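Local coordinates for protein endonuclease NucS (Pyrococcus abyssi, PDB 2VLD) that cleaves the 3' and 5' single-stranded ends of branched DNA as a homodimeric repair endonuclease and interacts with PCNA, at residues A[153-165]-A[190-204]. The protein carries 2 engineered substitutions. Sequence-based numbering, arbitrary orientation.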
loop_
_atom_site.group_PDB
_atom_site.type_symbol
_atom_site.label_atom_id
_atom_site.label_comp_id
_atom_site.label_asym_id
_atom_site.label_seq_id
_atom_site.Cartn_x
_atom_site.Cartn_y
_atom_site.Cartn_z
ATOM N N PRO A 153 -14.834 10.193 23.901
ATOM C CA PRO A 153 -13.697 9.296 24.040
ATOM C C PRO A 153 -13.735 8.542 25.364
ATOM O O PRO A 153 -13.955 9.140 26.417
ATOM C CB PRO A 153 -12.484 10.240 23.971
ATOM C CG PRO A 153 -12.991 11.436 23.263
ATOM C CD PRO A 153 -14.389 11.589 23.797
ATOM N N ILE A 154 -13.526 7.232 25.258
ATOM C CA ILE A 154 -13.555 6.250 26.341
ATOM C C ILE A 154 -12.223 5.503 26.328
ATOM O O ILE A 154 -11.454 5.654 25.386
ATOM C CB ILE A 154 -14.794 5.330 26.138
ATOM C CG1 ILE A 154 -15.801 5.609 27.223
ATOM C CG2 ILE A 154 -14.482 3.862 26.120
ATOM C CD1 ILE A 154 -16.274 7.046 27.226
ATOM N N ARG A 155 -11.926 4.723 27.364
ATOM C CA ARG A 155 -10.651 4.012 27.429
ATOM C C ARG A 155 -10.388 3.152 26.188
ATOM O O ARG A 155 -9.278 3.179 25.638
ATOM C CB ARG A 155 -10.564 3.155 28.680
ATOM C CG ARG A 155 -10.178 3.905 29.938
ATOM C CD ARG A 155 -10.073 2.909 31.079
ATOM N NE ARG A 155 -9.893 3.538 32.388
ATOM C CZ ARG A 155 -9.654 2.871 33.518
ATOM N NH1 ARG A 155 -9.565 1.542 33.522
ATOM N NH2 ARG A 155 -9.499 3.540 34.648
ATOM N N HIS A 156 -11.400 2.398 25.751
ATOM C CA HIS A 156 -11.264 1.548 24.562
ATOM C C HIS A 156 -12.250 1.905 23.457
ATOM O O HIS A 156 -12.816 1.014 22.813
ATOM C CB HIS A 156 -11.436 0.062 24.906
ATOM C CG HIS A 156 -10.563 -0.414 26.017
ATOM N ND1 HIS A 156 -9.221 -0.102 26.101
ATOM C CD2 HIS A 156 -10.837 -1.198 27.086
ATOM C CE1 HIS A 156 -8.711 -0.663 27.182
ATOM N NE2 HIS A 156 -9.669 -1.335 27.795
ATOM N N GLY A 157 -12.464 3.190 23.223
ATOM C CA GLY A 157 -13.327 3.553 22.122
ATOM C C GLY A 157 -14.028 4.877 22.223
ATOM O O GLY A 157 -13.657 5.740 23.009
ATOM N N ILE A 158 -15.039 5.033 21.372
ATOM C CA ILE A 158 -15.802 6.271 21.279
ATOM C C ILE A 158 -17.286 5.965 21.282
ATOM O O ILE A 158 -17.756 5.119 20.530
ATOM C CB ILE A 158 -15.413 7.048 20.049
ATOM C CG1 ILE A 158 -13.886 7.201 20.026
ATOM C CG2 ILE A 158 -16.140 8.394 20.016
ATOM C CD1 ILE A 158 -13.367 8.266 19.089
ATOM N N VAL A 159 -18.006 6.653 22.161
ATOM C CA VAL A 159 -19.393 6.361 22.455
ATOM C C VAL A 159 -20.256 7.425 21.785
ATOM O O VAL A 159 -20.010 8.604 21.960
ATOM C CB VAL A 159 -19.603 6.348 23.998
ATOM C CG1 VAL A 159 -21.078 6.363 24.368
ATOM C CG2 VAL A 159 -18.894 5.145 24.623
ATOM N N ASP A 160 -21.264 7.008 21.024
ATOM C CA ASP A 160 -22.103 7.949 20.250
ATOM C C ASP A 160 -22.723 9.038 21.116
ATOM O O ASP A 160 -22.441 10.216 20.932
ATOM C CB ASP A 160 -23.188 7.189 19.468
ATOM C CG ASP A 160 -22.602 6.294 18.373
ATOM O OD1 ASP A 160 -21.408 6.478 18.053
ATOM O OD2 ASP A 160 -23.316 5.414 17.824
ATOM N N VAL A 161 -23.579 8.617 22.050
ATOM C CA VAL A 161 -24.062 9.445 23.147
ATOM C C VAL A 161 -23.788 8.719 24.485
ATOM O O VAL A 161 -23.943 7.500 24.589
ATOM C CB VAL A 161 -25.557 9.715 23.015
ATOM C CG1 VAL A 161 -26.099 10.405 24.272
ATOM C CG2 VAL A 161 -25.837 10.558 21.781
HETATM N N MSE A 162 -23.354 9.473 25.489
HETATM C CA MSE A 162 -23.209 8.949 26.839
HETATM C C MSE A 162 -23.975 9.857 27.775
HETATM O O MSE A 162 -23.973 11.087 27.609
HETATM C CB MSE A 162 -21.745 8.852 27.256
HETATM C CG MSE A 162 -21.535 8.190 28.597
HETATM SE SE MSE A 162 -19.631 7.845 28.938
HETATM C CE MSE A 162 -19.305 9.025 30.452
ATOM N N GLY A 163 -24.652 9.238 28.733
ATOM C CA GLY A 163 -25.424 9.966 29.712
ATOM C C GLY A 163 -25.552 9.231 31.021
ATOM O O GLY A 163 -24.797 8.302 31.318
ATOM N N VAL A 164 -26.533 9.662 31.800
ATOM C CA VAL A 164 -26.788 9.103 33.106
ATOM C C VAL A 164 -28.300 8.926 33.204
ATOM O O VAL A 164 -29.059 9.775 32.710
ATOM C CB VAL A 164 -26.182 10.028 34.195
ATOM C CG1 VAL A 164 -27.230 10.959 34.823
ATOM C CG2 VAL A 164 -25.463 9.210 35.252
ATOM N N ASP A 165 -28.747 7.813 33.783
ATOM C CA ASP A 165 -30.191 7.568 33.925
ATOM C C ASP A 165 -30.762 8.088 35.251
ATOM O O ASP A 165 -30.037 8.676 36.053
ATOM C CB ASP A 165 -30.531 6.078 33.722
ATOM C CG ASP A 165 -30.007 5.185 34.842
ATOM O OD1 ASP A 165 -29.465 5.708 35.835
ATOM O OD2 ASP A 165 -30.139 3.946 34.733
ATOM N N ARG A 190 -18.351 -3.664 23.752
ATOM C CA ARG A 190 -16.982 -3.263 24.048
ATOM C C ARG A 190 -16.949 -1.976 24.870
ATOM O O ARG A 190 -16.203 -1.879 25.845
ATOM C CB ARG A 190 -16.187 -3.100 22.758
ATOM C CG ARG A 190 -14.689 -3.085 22.966
ATOM C CD ARG A 190 -13.933 -3.086 21.656
ATOM N NE ARG A 190 -13.789 -1.738 21.122
ATOM C CZ ARG A 190 -14.359 -1.307 19.998
ATOM N NH1 ARG A 190 -15.111 -2.122 19.270
ATOM N NH2 ARG A 190 -14.162 -0.063 19.597
ATOM N N TYR A 191 -17.781 -1.009 24.486
ATOM C CA TYR A 191 -17.865 0.274 25.180
ATOM C C TYR A 191 -18.366 0.069 26.587
ATOM O O TYR A 191 -17.796 0.607 27.530
ATOM C CB TYR A 191 -18.779 1.261 24.442
ATOM C CG TYR A 191 -18.425 1.493 22.993
ATOM C CD1 TYR A 191 -19.424 1.687 22.044
ATOM C CD2 TYR A 191 -17.093 1.518 22.567
ATOM C CE1 TYR A 191 -19.116 1.903 20.716
ATOM C CE2 TYR A 191 -16.768 1.730 21.233
ATOM C CZ TYR A 191 -17.785 1.922 20.313
ATOM O OH TYR A 191 -17.482 2.134 18.986
ATOM N N VAL A 192 -19.421 -0.733 26.722
ATOM C CA VAL A 192 -20.024 -1.005 28.027
ATOM C C VAL A 192 -19.019 -1.682 28.971
ATOM O O VAL A 192 -18.786 -1.203 30.077
ATOM C CB VAL A 192 -21.344 -1.811 27.883
ATOM C CG1 VAL A 192 -21.861 -2.276 29.235
ATOM C CG2 VAL A 192 -22.399 -0.976 27.186
ATOM N N ASP A 193 -18.407 -2.767 28.502
ATOM C CA ASP A 193 -17.400 -3.494 29.266
ATOM C C ASP A 193 -16.254 -2.595 29.709
ATOM O O ASP A 193 -15.853 -2.640 30.869
ATOM C CB ASP A 193 -16.855 -4.673 28.461
ATOM C CG ASP A 193 -17.856 -5.807 28.327
ATOM O OD1 ASP A 193 -18.854 -5.831 29.084
ATOM O OD2 ASP A 193 -17.640 -6.682 27.461
ATOM N N SER A 194 -15.743 -1.780 28.786
ATOM C CA SER A 194 -14.698 -0.796 29.082
ATOM C C SER A 194 -15.104 0.099 30.255
ATOM O O SER A 194 -14.321 0.326 31.174
ATOM C CB SER A 194 -14.400 0.044 27.827
ATOM O OG SER A 194 -13.545 1.146 28.095
ATOM N N LEU A 195 -16.335 0.589 30.221
ATOM C CA LEU A 195 -16.838 1.449 31.273
ATOM C C LEU A 195 -17.165 0.671 32.547
ATOM O O LEU A 195 -17.052 1.210 33.647
ATOM C CB LEU A 195 -18.055 2.225 30.787
ATOM C CG LEU A 195 -17.798 3.267 29.696
ATOM C CD1 LEU A 195 -19.009 3.366 28.847
ATOM C CD2 LEU A 195 -17.458 4.628 30.259
ATOM N N LYS A 196 -17.558 -0.592 32.399
ATOM C CA LYS A 196 -17.780 -1.458 33.560
ATOM C C LYS A 196 -16.487 -1.665 34.361
ATOM O O LYS A 196 -16.505 -1.651 35.588
ATOM C CB LYS A 196 -18.419 -2.797 33.163
ATOM C CG LYS A 196 -19.944 -2.744 33.055
ATOM C CD LYS A 196 -20.533 -4.089 32.611
ATOM C CE LYS A 196 -22.055 -3.988 32.476
ATOM N NZ LYS A 196 -22.658 -5.152 31.755
ATOM N N GLU A 197 -15.371 -1.831 33.657
ATOM C CA GLU A 197 -14.051 -1.890 34.275
ATOM C C GLU A 197 -13.654 -0.572 34.909
ATOM O O GLU A 197 -12.645 -0.488 35.594
ATOM C CB GLU A 197 -12.983 -2.282 33.250
ATOM C CG GLU A 197 -13.104 -3.704 32.749
ATOM C CD GLU A 197 -11.762 -4.378 32.573
ATOM O OE1 GLU A 197 -10.859 -3.757 31.969
ATOM O OE2 GLU A 197 -11.617 -5.530 33.040
ATOM N N GLU A 198 -14.442 0.465 34.676
ATOM C CA GLU A 198 -14.087 1.780 35.181
ATOM C C GLU A 198 -14.986 2.292 36.296
ATOM O O GLU A 198 -14.493 2.839 37.278
ATOM C CB GLU A 198 -14.018 2.801 34.044
ATOM C CG GLU A 198 -13.359 4.107 34.476
ATOM C CD GLU A 198 -13.019 5.041 33.332
ATOM O OE1 GLU A 198 -13.279 4.712 32.152
ATOM O OE2 GLU A 198 -12.476 6.125 33.633
ATOM N N TYR A 199 -16.294 2.106 36.145
ATOM C CA TYR A 199 -17.276 2.643 37.094
ATOM C C TYR A 199 -18.056 1.573 37.874
ATOM O O TYR A 199 -18.912 1.900 38.702
ATOM C CB TYR A 199 -18.253 3.576 36.368
ATOM C CG TYR A 199 -17.615 4.821 35.794
ATOM C CD1 TYR A 199 -17.127 4.837 34.483
ATOM C CD2 TYR A 199 -17.505 5.985 36.557
ATOM C CE1 TYR A 199 -16.541 5.978 33.949
ATOM C CE2 TYR A 199 -16.920 7.136 36.033
ATOM C CZ TYR A 199 -16.440 7.126 34.729
ATOM O OH TYR A 199 -15.859 8.263 34.202
ATOM N N GLY A 200 -17.763 0.303 37.613
ATOM C CA GLY A 200 -18.446 -0.793 38.295
ATOM C C GLY A 200 -19.488 -1.428 37.404
ATOM O O GLY A 200 -19.553 -1.128 36.217
ATOM N N GLU A 201 -20.313 -2.293 37.984
ATOM C CA GLU A 201 -21.264 -3.098 37.222
ATOM C C GLU A 201 -22.487 -2.310 36.735
ATOM O O GLU A 201 -23.240 -2.796 35.885
ATOM C CB GLU A 201 -21.694 -4.323 38.044
ATOM C CG GLU A 201 -22.216 -5.512 37.223
ATOM C CD GLU A 201 -21.112 -6.298 36.513
ATOM O OE1 GLU A 201 -19.913 -5.981 36.695
ATOM O OE2 GLU A 201 -21.451 -7.242 35.764
ATOM N N ASN A 202 -22.675 -1.099 37.259
ATOM C CA ASN A 202 -23.860 -0.303 36.927
ATOM C C ASN A 202 -23.683 0.664 35.758
ATOM O O ASN A 202 -23.666 1.891 35.921
ATOM C CB ASN A 202 -24.407 0.407 38.167
ATOM C CG ASN A 202 -25.034 -0.554 39.159
ATOM O OD1 ASN A 202 -25.455 -1.666 38.809
ATOM N ND2 ASN A 202 -25.105 -0.127 40.407
ATOM N N VAL A 203 -23.548 0.072 34.577
ATOM C CA VAL A 203 -23.432 0.782 33.316
ATOM C C VAL A 203 -24.401 0.093 32.378
ATOM O O VAL A 203 -24.372 -1.131 32.241
ATOM C CB VAL A 203 -22.000 0.674 32.734
ATOM C CG1 VAL A 203 -21.958 1.121 31.274
ATOM C CG2 VAL A 203 -21.014 1.470 33.567
ATOM N N ARG A 204 -25.266 0.866 31.737
ATOM C CA ARG A 204 -26.233 0.285 30.814
ATOM C C ARG A 204 -25.864 0.561 29.367
ATOM O O ARG A 204 -25.309 1.609 29.041
ATOM C CB ARG A 204 -27.645 0.777 31.123
ATOM C CG ARG A 204 -28.114 0.382 32.505
ATOM C CD ARG A 204 -29.603 0.267 32.580
ATOM N NE ARG A 204 -30.216 1.572 32.729
ATOM C CZ ARG A 204 -31.175 2.047 31.943
ATOM N NH1 ARG A 204 -31.667 1.320 30.955
ATOM N NH2 ARG A 204 -31.660 3.256 32.167
#
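Ile154 and Leu195 meet at about a right angle, Ile154 CG1 lying 3.6 Å from Leu195 CD2, where a beta hairpin packs on helix 182-199 of the PD-(D/E)XK-type nuclease domain. The helix links strands 170-175 and 203-209 in a beta-alpha-beta crossover and runs nearly perpendicular to strand 157-159 (102°). Beyond the corner at Asp160 and Val161, Met162, a selenomethionine, brings SE to the same Leu195 methyl. Val159 and Tyr191 slide past each other in opposite directions, Val159 CG2 on Tyr191 CB. The Tyr191 ring turns one face to the strand backbone: Ile158 O, hydrogen-bonded by Lys44 NZ of the second subunit, stands over it, 3.2 Å from Tyr191 CZ, and the hydroxyl bonds to Glu40 of that subunit. At the type I turn from Ile154 to Gly157 weak polar contacts join this packing. With OG trans to the backbone N (chi1 171°), Ser194 turns its hydroxyl to His156 N, which gives it a weak bond; Arg190 NE, whose guanidinium also salt-bridges Glu40 of the second subunit, gives another to His156 O. Glu198 CG lies over one face of the Arg155 guanidinium, and Arg155 NE is 3.6 Å from Glu198 OE1, well out of the guanidinium plane, a charge pairing without a directed N-H. On strand 203-209, Arg204, which also salt-bridges Glu142, grips Asp165 side-on: Arg204 NE and NH2 both reach Asp165 OD2, in the guanidinium plane, each at 3.1 Å, on its anti side, while Asn169 N holds OD1.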